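Local coordinates for acetylcholine-binding protein (PDB 2BJ0) that probably binds acetylcholine at the subunit interfaces of its pentamer, much as the extracellular domain of nicotinic receptors does, at residues Leu25-Asn30 against Phe149-Gly154; Asn30-Asn35 against Gly154-Val159; Glu47-Thr52 against Val113-Val118; Val73-Ser78 against Val102-Asp107; Thr143-Gln148 against Cys187-Asp192. All blocks are in the same frame, centred on the assembly; numbering follows the deposited sequence.

Contact 1 (Leu25-Asn30 against Phe149-Gly154); sequences LNVSLN and FALITG
Val27 lays its methyl CG2 over one face of the Phe149 ring. The CG2 carbon of Val27 is 4.2 Å from the ring centroid of Phe149, a CH-pi contact displaced toward the rim near CZ. Next to it, the branch CD2 of Leu151 meets CD1 of Leu29 at 3.6 Å and also touches Leu29 CG. These apolar groups form the tight part of the contact. Trp81, Leu85 and Ile194 cover them further.

The two segments are neighbouring parallel strands in a sheet of the immunoglobulin-like beta sandwich. Their backbone bonds are regular along most of the pair. Val27 N donates to Ala150 O at 2.8 Å, and Val27 O receives Ile152 N at 3.0 Å. The last bond is different. Gly154 N reaches Leu29 O at 3.1 Å from 60° above the carbonyl plane, where strand 149-153 has already ended.

The other face of the sheet carries Asn26, Ser28, Ala150 and Ile152 and is more open. Exposed Asn26 brings its ND2 to 3.8 Å from Ala150 CB. Ile152 packs more closely here, against Ser28 OG. Its CG1 sits between the backbone N and the carbonyl carbon (chi1 61°), which sets it 3.1 Å from Ser28 OG. The terminal CD1 of Ile152 continues past the same oxygen and reaches Asn26 CB at 4.2 Å.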
# COMPACT_ATOMS: atom_id res chain seq x y z
N LEU A 25 28.23 -14.47 6.78
CA LEU A 25 27.98 -14.26 5.36
C LEU A 25 28.59 -12.92 4.98
O LEU A 25 28.32 -11.91 5.62
CB LEU A 25 26.47 -14.27 5.07
CG LEU A 25 26.04 -13.98 3.63
CD1 LEU A 25 26.27 -15.20 2.79
CD2 LEU A 25 24.58 -13.59 3.58
N ASN A 26 29.43 -12.92 3.95
CA ASN A 26 30.02 -11.68 3.44
C ASN A 26 29.07 -11.00 2.48
O ASN A 26 28.72 -11.55 1.44
CB ASN A 26 31.30 -11.95 2.67
CG ASN A 26 32.48 -12.20 3.56
OD1 ASN A 26 33.54 -12.62 3.07
ND2 ASN A 26 32.34 -11.95 4.88
N VAL A 27 28.68 -9.79 2.78
CA VAL A 27 27.82 -9.10 1.86
C VAL A 27 28.53 -7.86 1.40
O VAL A 27 28.87 -7.02 2.21
CB VAL A 27 26.47 -8.76 2.53
CG1 VAL A 27 25.58 -7.97 1.58
CG2 VAL A 27 25.79 -10.03 2.98
N SER A 28 28.75 -7.73 0.10
CA SER A 28 29.41 -6.56 -0.43
C SER A 28 28.41 -5.53 -0.89
O SER A 28 27.48 -5.89 -1.62
CB SER A 28 30.26 -6.95 -1.63
OG SER A 28 31.03 -8.09 -1.29
N LEU A 29 28.62 -4.27 -0.52
CA LEU A 29 27.77 -3.15 -0.94
C LEU A 29 28.59 -2.10 -1.65
O LEU A 29 29.68 -1.74 -1.20
CB LEU A 29 27.15 -2.45 0.26
CG LEU A 29 26.21 -3.26 1.14
CD1 LEU A 29 25.62 -2.38 2.26
CD2 LEU A 29 25.13 -3.87 0.24
N ASN A 30 28.05 -1.63 -2.77
CA ASN A 30 28.51 -0.45 -3.48
C ASN A 30 27.26 0.39 -3.71
O ASN A 30 26.16 -0.14 -3.60
CB ASN A 30 29.19 -0.81 -4.80
CG ASN A 30 30.67 -1.20 -4.60
OD1 ASN A 30 31.10 -2.26 -5.04
ND2 ASN A 30 31.43 -0.35 -3.90
N PHE A 149 26.49 -11.61 9.64
CA PHE A 149 26.35 -10.77 8.46
C PHE A 149 27.50 -9.78 8.46
O PHE A 149 27.47 -8.82 9.21
CB PHE A 149 25.03 -10.02 8.64
CG PHE A 149 24.57 -9.22 7.46
CD1 PHE A 149 25.15 -8.01 7.13
CD2 PHE A 149 23.39 -9.59 6.80
CE1 PHE A 149 24.67 -7.23 6.09
CE2 PHE A 149 22.88 -8.80 5.77
CZ PHE A 149 23.51 -7.61 5.41
N ALA A 150 28.52 -10.00 7.64
CA ALA A 150 29.63 -9.06 7.59
C ALA A 150 29.58 -8.23 6.33
O ALA A 150 29.47 -8.77 5.25
CB ALA A 150 30.97 -9.81 7.71
N LEU A 151 29.66 -6.90 6.47
CA LEU A 151 29.64 -5.96 5.35
C LEU A 151 31.06 -5.74 4.86
O LEU A 151 31.98 -5.63 5.68
CB LEU A 151 29.09 -4.60 5.77
CG LEU A 151 27.57 -4.45 5.82
CD1 LEU A 151 27.18 -3.03 6.14
CD2 LEU A 151 26.98 -4.88 4.50
N ILE A 152 31.22 -5.67 3.55
CA ILE A 152 32.49 -5.34 2.94
C ILE A 152 32.21 -4.39 1.77
O ILE A 152 31.11 -4.38 1.20
CB ILE A 152 33.27 -6.63 2.46
CG1 ILE A 152 32.49 -7.40 1.40
CG2 ILE A 152 33.63 -7.56 3.65
CD1 ILE A 152 33.22 -8.64 0.86
N THR A 153 33.18 -3.54 1.46
CA THR A 153 33.11 -2.73 0.26
C THR A 153 33.19 -3.62 -0.98
O THR A 153 34.06 -4.50 -1.10
CB THR A 153 34.18 -1.63 0.29
OG1 THR A 153 33.80 -0.64 1.25
CG2 THR A 153 34.21 -0.81 -1.02
N GLY A 154 32.25 -3.40 -1.89
CA GLY A 154 32.21 -4.16 -3.13
C GLY A 154 33.28 -3.79 -4.14
O GLY A 154 34.05 -2.84 -3.94

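Contact 2 (Asn30-Asn35 against Gly154-Val159); sequences NFKLMN and GEEGVV
Asn30 and Lys32 make a polar contact with Glu156, joining strand 25-40 to the loop that follows strand 149-153. One of its bonds is a salt bridge. Lys32 NZ lies 2.8 Å from Glu156 OE1, which receives it on its syn lone pair. The two side chains cross at about a right angle. The lysine chain bends at its second torsion (chi2 -79°), while the glutamate is extended beyond CG. Lys32 CE also comes to 3.2 Å from Glu156 OE1.

The loop residues Gly154 to Gly157 form a type I beta turn, closed by Gly157 N to Gly154 O at 3.0 Å. Asn30 sits against this turn. Its OD1 accepts from Glu156 N at 3.2 Å, although the place of that oxygen is less sure. Asn30 ND2 is 2.8 Å from Gly157 O. The positive phi of Gly157 (70°) favours glycine at this corner.

Both charges have further partners. Lys32 NZ makes a salt bridge to Glu163 and a hydrogen bond to Asn160 O, while Glu156 OE2 bonds Gln53 NE2 and Ser185 OG of a neighbouring subunit. An alanine in place of Glu156 would probably leave Lys32 with one charge partner fewer and Ser185 of the neighbouring subunit without this acceptor. Glu156 also packs on Cys186 of that subunit, part of the vicinal disulfide with Cys187.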
# COMPACT_ATOMS: atom_id res chain seq x y z
N ASN A 30 28.05 -1.63 -2.77
CA ASN A 30 28.51 -0.45 -3.48
C ASN A 30 27.26 0.39 -3.71
O ASN A 30 26.16 -0.14 -3.60
CB ASN A 30 29.19 -0.81 -4.80
CG ASN A 30 30.67 -1.20 -4.60
OD1 ASN A 30 31.10 -2.26 -5.04
ND2 ASN A 30 31.43 -0.35 -3.90
N PHE A 31 27.42 1.68 -4.01
CA PHE A 31 26.29 2.57 -4.14
C PHE A 31 26.48 3.47 -5.32
O PHE A 31 27.60 3.77 -5.71
CB PHE A 31 26.10 3.43 -2.87
CG PHE A 31 25.82 2.64 -1.63
CD1 PHE A 31 24.51 2.29 -1.30
CD2 PHE A 31 26.85 2.28 -0.78
CE1 PHE A 31 24.23 1.56 -0.17
CE2 PHE A 31 26.58 1.56 0.36
CZ PHE A 31 25.26 1.19 0.68
N LYS A 32 25.36 3.89 -5.89
CA LYS A 32 25.36 4.90 -6.92
C LYS A 32 24.39 5.99 -6.48
O LYS A 32 23.17 5.75 -6.41
CB LYS A 32 24.90 4.31 -8.27
CG LYS A 32 25.78 3.18 -8.82
CD LYS A 32 27.02 3.78 -9.48
CE LYS A 32 28.14 2.79 -9.48
NZ LYS A 32 29.37 3.37 -10.08
N LEU A 33 24.91 7.18 -6.21
CA LEU A 33 24.06 8.32 -5.94
C LEU A 33 23.65 8.90 -7.28
O LEU A 33 24.49 9.40 -8.00
CB LEU A 33 24.75 9.36 -5.02
CG LEU A 33 23.96 10.62 -4.64
CD1 LEU A 33 22.69 10.26 -3.87
CD2 LEU A 33 24.79 11.59 -3.80
N MET A 34 22.36 8.77 -7.62
CA MET A 34 21.83 9.11 -8.94
C MET A 34 21.34 10.55 -9.07
O MET A 34 21.47 11.17 -10.14
CB MET A 34 20.69 8.16 -9.32
CG MET A 34 21.05 6.69 -9.24
SD MET A 34 22.33 6.21 -10.42
CE MET A 34 21.45 6.43 -11.97
N ASN A 35 20.74 11.05 -8.00
CA ASN A 35 20.11 12.33 -8.04
C ASN A 35 19.84 12.80 -6.59
O ASN A 35 19.69 11.98 -5.69
CB ASN A 35 18.80 12.23 -8.80
CG ASN A 35 18.29 13.54 -9.34
OD1 ASN A 35 18.83 14.60 -9.05
ND2 ASN A 35 17.24 13.47 -10.16
N GLY A 154 32.25 -3.40 -1.89
CA GLY A 154 32.21 -4.16 -3.13
C GLY A 154 33.28 -3.79 -4.14
O GLY A 154 34.05 -2.84 -3.94
N GLU A 155 33.27 -4.53 -5.25
CA GLU A 155 34.28 -4.45 -6.32
C GLU A 155 34.65 -3.06 -6.86
O GLU A 155 35.77 -2.84 -7.33
CB GLU A 155 33.84 -5.32 -7.49
CG GLU A 155 33.84 -6.80 -7.18
CD GLU A 155 33.63 -7.61 -8.44
OE1 GLU A 155 32.65 -7.34 -9.18
OE2 GLU A 155 34.47 -8.51 -8.69
N GLU A 156 33.70 -2.12 -6.82
CA GLU A 156 33.90 -0.79 -7.37
C GLU A 156 34.70 0.15 -6.47
O GLU A 156 34.98 1.29 -6.84
CB GLU A 156 32.55 -0.18 -7.72
CG GLU A 156 31.79 -0.98 -8.76
CD GLU A 156 30.67 -0.19 -9.38
OE1 GLU A 156 30.77 1.06 -9.36
OE2 GLU A 156 29.69 -0.80 -9.87
N GLY A 157 35.07 -0.35 -5.30
CA GLY A 157 35.75 0.44 -4.29
C GLY A 157 34.85 1.49 -3.64
O GLY A 157 33.61 1.44 -3.73
N VAL A 158 35.50 2.46 -3.01
CA VAL A 158 34.85 3.47 -2.21
C VAL A 158 34.66 4.74 -3.06
O VAL A 158 34.11 5.73 -2.60
CB VAL A 158 35.71 3.70 -0.92
CG1 VAL A 158 35.65 5.14 -0.38
CG2 VAL A 158 35.35 2.68 0.15
N VAL A 159 35.08 4.66 -4.31
CA VAL A 159 35.38 5.87 -5.09
C VAL A 159 34.45 6.17 -6.26
O VAL A 159 34.60 7.21 -6.91
CB VAL A 159 36.83 5.78 -5.64
CG1 VAL A 159 37.82 5.85 -4.49
CG2 VAL A 159 37.01 4.49 -6.49

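Contact 3 (Glu47-Thr52 against Val113-Val118); sequences EVVLWT and VPSQRV
Glu47 and Arg117 meet in a salt bridge at one end of an antiparallel strand pair. Glu47 OE1 lies 3.0 Å from Arg117 NH1, at the edge of the guanidinium and close to its plane. The bond reaches OE1 on its syn side, yet the carboxylate and guanidinium planes stand 76° apart. Arg117 CD also comes to 3.2 Å from Glu47 OE1, and beyond it the chain bends at the third torsion (chi3 45°), which turns NE. At the other end, Ser115 OG approaches the edge of the Trp51 ring, 3.1 Å from CD1.

On the face with Leu50 and Gln116, a water ties three groups. It donates to Leu50 O at 3.0 Å and to Gln116 OE1 at 2.8 Å, and it accepts from Thr52 OG1 at 2.6 Å. The strands supply the frame. Val48 with Val118 and Leu50 with Gln116 are hydrogen-bonded pairs; Val49 with Arg117 and Trp51 with Ser115 are non-hydrogen-bonded.

Farther out, Glu47 OE2 bridges to Arg119 NE and Arg117 NH2 to Glu95 OE1. Trp142 of a neighbouring subunit meets Trp51 edge-to-face, probably lining the agonist pocket as in relatives. A leucine in place of Arg117 would probably leave Glu95 without this charge partner and Glu47 with Arg119 alone among those described. The alternating acids and arginines would be expected to keep both carboxylates ionised.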
# COMPACT_ATOMS: atom_id res chain seq x y z
N GLU A 47 16.41 14.35 0.05
CA GLU A 47 15.92 13.11 -0.56
C GLU A 47 16.83 12.86 -1.74
O GLU A 47 17.06 13.76 -2.54
CB GLU A 47 14.48 13.22 -1.11
CG GLU A 47 13.35 13.31 -0.11
CD GLU A 47 11.98 12.96 -0.73
OE1 GLU A 47 11.82 13.03 -1.98
OE2 GLU A 47 11.06 12.60 0.03
N VAL A 48 17.33 11.65 -1.84
CA VAL A 48 18.22 11.24 -2.91
C VAL A 48 17.60 10.05 -3.62
O VAL A 48 16.78 9.34 -3.06
CB VAL A 48 19.63 10.82 -2.35
CG1 VAL A 48 20.30 11.97 -1.63
CG2 VAL A 48 19.53 9.61 -1.46
N VAL A 49 18.00 9.84 -4.88
CA VAL A 49 17.87 8.53 -5.52
C VAL A 49 19.20 7.80 -5.45
O VAL A 49 20.25 8.32 -5.85
CB VAL A 49 17.38 8.65 -6.95
CG1 VAL A 49 17.30 7.26 -7.63
CG2 VAL A 49 16.01 9.31 -6.96
N LEU A 50 19.14 6.56 -4.97
CA LEU A 50 20.33 5.78 -4.64
C LEU A 50 20.12 4.35 -5.14
O LEU A 50 19.09 3.71 -4.82
CB LEU A 50 20.50 5.79 -3.12
CG LEU A 50 21.70 5.08 -2.46
CD1 LEU A 50 23.02 5.84 -2.74
CD2 LEU A 50 21.48 4.91 -0.96
N TRP A 51 21.05 3.83 -5.94
CA TRP A 51 21.12 2.39 -6.16
C TRP A 51 22.06 1.79 -5.13
O TRP A 51 23.15 2.33 -4.93
CB TRP A 51 21.68 2.06 -7.54
CG TRP A 51 20.95 2.62 -8.69
CD1 TRP A 51 19.76 3.35 -8.68
CD2 TRP A 51 21.31 2.48 -10.07
NE1 TRP A 51 19.39 3.66 -9.98
CE2 TRP A 51 20.32 3.14 -10.84
CE3 TRP A 51 22.39 1.87 -10.73
CZ2 TRP A 51 20.38 3.21 -12.23
CZ3 TRP A 51 22.44 1.94 -12.13
CH2 TRP A 51 21.44 2.59 -12.85
N THR A 52 21.63 0.70 -4.50
CA THR A 52 22.42 -0.10 -3.58
C THR A 52 22.75 -1.35 -4.34
O THR A 52 21.85 -2.03 -4.79
CB THR A 52 21.61 -0.49 -2.32
OG1 THR A 52 21.46 0.65 -1.48
CG2 THR A 52 22.42 -1.46 -1.40
N VAL A 113 20.14 -5.14 -6.82
CA VAL A 113 20.38 -3.72 -7.02
C VAL A 113 19.06 -2.99 -6.97
O VAL A 113 18.51 -2.68 -8.00
CB VAL A 113 21.08 -3.41 -8.38
CG1 VAL A 113 21.46 -1.90 -8.46
CG2 VAL A 113 22.33 -4.27 -8.56
N PRO A 114 18.57 -2.71 -5.77
CA PRO A 114 17.39 -1.87 -5.64
C PRO A 114 17.68 -0.37 -5.93
O PRO A 114 18.66 0.17 -5.41
CB PRO A 114 16.97 -2.07 -4.17
CG PRO A 114 18.17 -2.57 -3.44
CD PRO A 114 19.09 -3.18 -4.47
N SER A 115 16.85 0.30 -6.74
CA SER A 115 16.89 1.75 -6.77
C SER A 115 15.87 2.30 -5.77
O SER A 115 14.65 1.96 -5.89
CB SER A 115 16.62 2.27 -8.18
OG SER A 115 16.68 3.70 -8.18
N GLN A 116 16.30 3.13 -4.80
CA GLN A 116 15.35 3.68 -3.80
C GLN A 116 15.47 5.17 -3.60
O GLN A 116 16.58 5.74 -3.66
CB GLN A 116 15.49 3.01 -2.43
CG GLN A 116 15.46 1.45 -2.45
CD GLN A 116 16.05 0.87 -1.19
OE1 GLN A 116 17.30 0.81 -1.03
NE2 GLN A 116 15.20 0.46 -0.30
N ARG A 117 14.33 5.80 -3.35
CA ARG A 117 14.28 7.19 -2.94
C ARG A 117 14.28 7.23 -1.42
O ARG A 117 13.34 6.71 -0.81
CB ARG A 117 13.03 7.91 -3.49
CG ARG A 117 12.99 9.35 -3.00
CD ARG A 117 11.91 10.25 -3.60
NE ARG A 117 10.59 9.63 -3.65
CZ ARG A 117 9.46 10.25 -3.35
NH1 ARG A 117 9.46 11.50 -2.91
NH2 ARG A 117 8.31 9.59 -3.45
N VAL A 118 15.32 7.86 -0.84
CA VAL A 118 15.61 7.85 0.59
C VAL A 118 15.66 9.28 1.16
O VAL A 118 16.35 10.15 0.61
CB VAL A 118 17.00 7.18 0.88
CG1 VAL A 118 17.19 6.94 2.37
CG2 VAL A 118 17.10 5.84 0.19
O HOH W 1 19.44 2.04 -2.33

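Contact 4 (Val73-Ser78 against Val102-Asp107); sequences VSLPVS and VVVSKD
Val104 packs against Val73 and Leu75 on one side of an antiparallel strand pair. Its CB is 4.1 Å from Val73 CG1, and the two valines lie side by side, pointing the same way. The same CB is 3.8 Å from Val73 O. One step out, CG2 of Val104 turns anti to the carbonyl carbon, beside the backbone N. There it meets Leu75 CD1 at 3.8 Å, the tip of a side chain that approaches at a slant. Val73 in turn holds CG1 between its backbone N and carbonyl carbon (chi1 69°), which directs that methyl to Val104.

Val102 continues this face. Its CG1 touches Val77 CG2 at 3.7 Å, and the two side chains cross at about a right angle. Val77 already belongs to the short 3-10 turn that follows the strand.

The backbone holds the pair in register. Val73 with Val104 and Leu75 with Val102 are hydrogen-bonded pairs. Val104 N to Val73 O is the shortest of the four bonds, at 2.7 Å. Between them lies the non-hydrogen-bonded pair Ser74 and Val103, where Ser74 CB is 4.0 Å from Val103 CG2. Those two residues face the other side of the sheet. Ser74 OG bonds Arg101 NH1 of its own chain and Thr143 OG1 of a neighbouring subunit, and Val103 packs on that same threonine.

Strand 72-76 pairs with strand 101-105, which is itself joined to strand 109-121. Val102 rests on Val110 and Tyr112 of that third strand, and Met80 from a loop covers Val102 and Val104.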
# COMPACT_ATOMS: atom_id res chain seq x y z
N VAL A 73 20.15 -16.42 -13.77
CA VAL A 73 18.70 -16.37 -13.71
C VAL A 73 18.30 -15.26 -12.76
O VAL A 73 18.90 -15.08 -11.68
CB VAL A 73 18.05 -17.77 -13.35
CG1 VAL A 73 18.33 -18.18 -11.96
CG2 VAL A 73 16.52 -17.78 -13.60
N SER A 74 17.32 -14.49 -13.20
CA SER A 74 16.68 -13.48 -12.40
C SER A 74 15.42 -14.07 -11.73
O SER A 74 14.60 -14.73 -12.39
CB SER A 74 16.32 -12.30 -13.32
OG SER A 74 15.43 -11.37 -12.70
N LEU A 75 15.28 -13.85 -10.43
CA LEU A 75 14.16 -14.36 -9.65
C LEU A 75 13.59 -13.26 -8.77
O LEU A 75 14.31 -12.33 -8.38
CB LEU A 75 14.59 -15.54 -8.79
CG LEU A 75 15.21 -16.74 -9.54
CD1 LEU A 75 16.18 -17.50 -8.62
CD2 LEU A 75 14.09 -17.62 -10.07
N PRO A 76 12.30 -13.37 -8.45
CA PRO A 76 11.69 -12.45 -7.53
C PRO A 76 12.39 -12.60 -6.20
O PRO A 76 12.73 -13.71 -5.79
CB PRO A 76 10.22 -12.95 -7.40
CG PRO A 76 9.99 -13.76 -8.64
CD PRO A 76 11.34 -14.40 -8.91
N VAL A 77 12.61 -11.47 -5.57
CA VAL A 77 13.14 -11.33 -4.25
C VAL A 77 12.45 -12.19 -3.21
O VAL A 77 13.10 -12.66 -2.28
CB VAL A 77 13.12 -9.83 -3.88
CG1 VAL A 77 12.78 -9.58 -2.45
CG2 VAL A 77 14.44 -9.19 -4.26
N SER A 78 11.15 -12.41 -3.35
CA SER A 78 10.41 -13.24 -2.40
C SER A 78 10.84 -14.72 -2.41
O SER A 78 10.45 -15.47 -1.53
CB SER A 78 8.92 -13.17 -2.71
OG SER A 78 8.71 -13.71 -4.00
N VAL A 102 16.34 -10.47 -7.96
CA VAL A 102 17.80 -10.73 -7.84
C VAL A 102 18.23 -11.53 -9.06
O VAL A 102 17.37 -12.08 -9.80
CB VAL A 102 18.16 -11.50 -6.54
CG1 VAL A 102 17.68 -10.75 -5.29
CG2 VAL A 102 17.58 -12.91 -6.55
N VAL A 103 19.54 -11.60 -9.28
CA VAL A 103 20.12 -12.41 -10.34
C VAL A 103 21.15 -13.34 -9.75
O VAL A 103 22.08 -12.90 -9.08
CB VAL A 103 20.81 -11.57 -11.42
CG1 VAL A 103 21.51 -12.49 -12.43
CG2 VAL A 103 19.80 -10.63 -12.11
N VAL A 104 20.94 -14.63 -9.99
CA VAL A 104 21.75 -15.71 -9.46
C VAL A 104 22.64 -16.22 -10.60
O VAL A 104 22.15 -16.50 -11.69
CB VAL A 104 20.85 -16.87 -8.97
CG1 VAL A 104 21.66 -17.94 -8.32
CG2 VAL A 104 19.80 -16.37 -8.02
N SER A 105 23.94 -16.30 -10.33
CA SER A 105 24.95 -16.78 -11.28
C SER A 105 25.17 -18.27 -11.12
O SER A 105 24.78 -18.84 -10.11
CB SER A 105 26.27 -16.07 -11.03
OG SER A 105 26.12 -14.68 -11.28
N LYS A 106 25.86 -18.87 -12.10
CA LYS A 106 26.15 -20.33 -12.10
C LYS A 106 26.92 -20.81 -10.88
O LYS A 106 26.79 -21.96 -10.49
CB LYS A 106 26.91 -20.76 -13.36
CG LYS A 106 26.04 -20.86 -14.62
CD LYS A 106 26.19 -22.20 -15.39
CE LYS A 106 25.18 -22.23 -16.56
NZ LYS A 106 24.57 -23.57 -16.85
N ASP A 107 27.72 -19.95 -10.27
CA ASP A 107 28.42 -20.37 -9.07
C ASP A 107 27.66 -20.06 -7.76
O ASP A 107 28.17 -20.28 -6.66
CB ASP A 107 29.83 -19.78 -9.07
CG ASP A 107 29.83 -18.28 -8.81
OD1 ASP A 107 28.77 -17.62 -8.96
OD2 ASP A 107 30.86 -17.67 -8.44

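Contact 5 (Thr143-Gln148 against Cys187-Asp192); sequences THDNKQ and CENMYD
Asp145 sets its CA over one face of the Tyr191 ring. This carbon lies above the ring centre, 3.8 Å from the centroid and 7° off the normal, a CH-pi contact. Asp145 CB leans toward the ring atom CE1 at 3.7 Å.

The Asp145 carboxylate and the Asn189 amide stand almost perpendicular, at 89°. Asn189 ND2 donates to Asp145 OD2 at 2.8 Å from well above the carboxylate plane. The acceptor OD2 lies close to the plane of the Asn189 amide. Asp145 OD1 takes Lys147 N at 3.0 Å, an Asx turn that fixes the carboxylate.

Asn146 crosses Asp192 at about a right angle. Its ND2 meets the syn side of Asp192 OD1 at 3.1 Å, tilted well out of the carboxylate plane, and Asp192 OD2 is held by Leu151 N. Asn146 N adds a backbone bond to Met190 O at 2.8 Å. A water links His144 O to Asp192 N.

As in relatives, the Cys186-Cys187 hairpin and the start of this loop probably border the agonist site. The side chain of Tyr191 is about 3 Å from a bound 3-cyclohexyl-1-propylsulfonic acid, probably from the crystallisation liquor. With N-H donors at both its oxygens, the Asp145 carboxylate is likely to stay charged, which would strengthen its bond to Asn189.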
# COMPACT_ATOMS: atom_id res chain seq x y z
N THR A 143 18.96 -6.47 11.76
CA THR A 143 18.80 -7.54 12.74
C THR A 143 19.81 -8.66 12.71
O THR A 143 19.65 -9.59 13.50
CB THR A 143 17.38 -8.21 12.65
OG1 THR A 143 17.26 -8.88 11.38
CG2 THR A 143 16.28 -7.16 12.65
N HIS A 144 20.82 -8.59 11.84
CA HIS A 144 21.91 -9.59 11.80
C HIS A 144 23.23 -8.94 12.27
O HIS A 144 23.73 -8.02 11.64
CB HIS A 144 22.11 -10.16 10.38
CG HIS A 144 20.90 -10.90 9.84
ND1 HIS A 144 19.91 -10.27 9.12
CD2 HIS A 144 20.56 -12.21 9.88
CE1 HIS A 144 18.98 -11.16 8.78
NE2 HIS A 144 19.36 -12.35 9.23
N ASP A 145 23.77 -9.40 13.39
CA ASP A 145 25.05 -8.85 13.92
C ASP A 145 26.23 -9.35 13.08
O ASP A 145 26.03 -10.17 12.18
CB ASP A 145 25.23 -9.21 15.41
CG ASP A 145 25.35 -10.71 15.65
OD1 ASP A 145 25.92 -11.43 14.80
OD2 ASP A 145 24.89 -11.27 16.66
N ASN A 146 27.45 -8.89 13.35
CA ASN A 146 28.52 -9.21 12.42
C ASN A 146 29.14 -10.59 12.60
O ASN A 146 30.06 -10.97 11.88
CB ASN A 146 29.58 -8.13 12.36
CG ASN A 146 30.26 -7.91 13.68
OD1 ASN A 146 30.12 -8.70 14.62
ND2 ASN A 146 31.00 -6.80 13.78
N LYS A 147 28.61 -11.34 13.56
CA LYS A 147 28.90 -12.77 13.64
C LYS A 147 28.19 -13.55 12.55
O LYS A 147 28.63 -14.61 12.17
CB LYS A 147 28.50 -13.32 15.01
CG LYS A 147 29.62 -13.52 16.01
CD LYS A 147 30.55 -12.31 16.17
CE LYS A 147 31.66 -12.61 17.21
NZ LYS A 147 32.90 -11.75 17.05
N GLN A 148 27.08 -13.00 12.03
CA GLN A 148 26.30 -13.65 10.95
C GLN A 148 26.42 -12.94 9.61
O GLN A 148 26.49 -13.58 8.58
CB GLN A 148 24.82 -13.73 11.36
CG GLN A 148 24.57 -14.69 12.47
CD GLN A 148 23.11 -14.86 12.82
OE1 GLN A 148 22.23 -14.34 12.13
NE2 GLN A 148 22.84 -15.59 13.89
N CYS A 187 22.08 -6.02 22.06
CA CYS A 187 22.82 -7.22 21.69
C CYS A 187 24.28 -7.23 22.13
O CYS A 187 24.90 -6.19 22.32
CB CYS A 187 22.73 -7.43 20.18
SG CYS A 187 21.06 -7.12 19.51
N GLU A 188 24.83 -8.43 22.28
CA GLU A 188 26.21 -8.58 22.72
C GLU A 188 27.20 -8.27 21.59
O GLU A 188 28.21 -7.59 21.81
CB GLU A 188 26.44 -9.99 23.27
CG GLU A 188 27.56 -10.06 24.30
CD GLU A 188 28.18 -11.44 24.42
OE1 GLU A 188 27.55 -12.43 23.98
OE2 GLU A 188 29.31 -11.52 24.96
N ASN A 189 26.90 -8.77 20.39
CA ASN A 189 27.76 -8.55 19.21
C ASN A 189 27.56 -7.17 18.55
O ASN A 189 26.52 -6.51 18.72
CB ASN A 189 27.60 -9.67 18.17
CG ASN A 189 27.86 -11.06 18.74
OD1 ASN A 189 28.87 -11.30 19.42
ND2 ASN A 189 26.96 -11.99 18.46
N MET A 190 28.57 -6.74 17.81
CA MET A 190 28.47 -5.50 17.06
C MET A 190 27.75 -5.71 15.71
O MET A 190 27.64 -6.83 15.21
CB MET A 190 29.85 -4.91 16.82
CG MET A 190 30.65 -4.58 18.08
SD MET A 190 32.14 -3.70 17.52
CE MET A 190 33.44 -4.64 18.37
N TYR A 191 27.27 -4.61 15.16
CA TYR A 191 26.65 -4.58 13.85
C TYR A 191 27.56 -3.79 12.90
O TYR A 191 28.08 -2.77 13.28
CB TYR A 191 25.28 -3.91 13.95
CG TYR A 191 24.25 -4.85 14.55
CD1 TYR A 191 24.34 -5.26 15.89
CD2 TYR A 191 23.20 -5.35 13.78
CE1 TYR A 191 23.40 -6.14 16.44
CE2 TYR A 191 22.28 -6.23 14.32
CZ TYR A 191 22.37 -6.62 15.64
OH TYR A 191 21.46 -7.51 16.17
N ASP A 192 27.75 -4.28 11.69
CA ASP A 192 28.43 -3.52 10.65
C ASP A 192 27.52 -2.48 9.99
O ASP A 192 26.33 -2.73 9.77
CB ASP A 192 28.91 -4.44 9.57
CG ASP A 192 30.05 -5.35 10.02
OD1 ASP A 192 30.56 -5.20 11.15
OD2 ASP A 192 30.44 -6.26 9.30
O HOH W 2 25.80 -6.71 10.79

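Contacts 1 and 2 follow one another along strand 25-40, share Asn30 and Gly154, and have centres about 13 Å apart. Contact 3 lies on the next strand, its centre about 12 Å from that of contact 2. Met34 N and Val49 O, 2.8 Å apart, probably bond those two. Contact 5 joins contact 1 through Leu151 N and Asp192 OD2, 3.0 Å apart. Contacts 4 and 5 are about 26 Å apart between centres within a chain, yet meet across the subunit interface, where Ser74 bonds Thr143 of a neighbouring subunit. Tyr191 of contact 5 touches the bound sulfonic acid. Trp51 of contact 3, facing a neighbouring Trp142, probably supplies the complementary side of such a pocket.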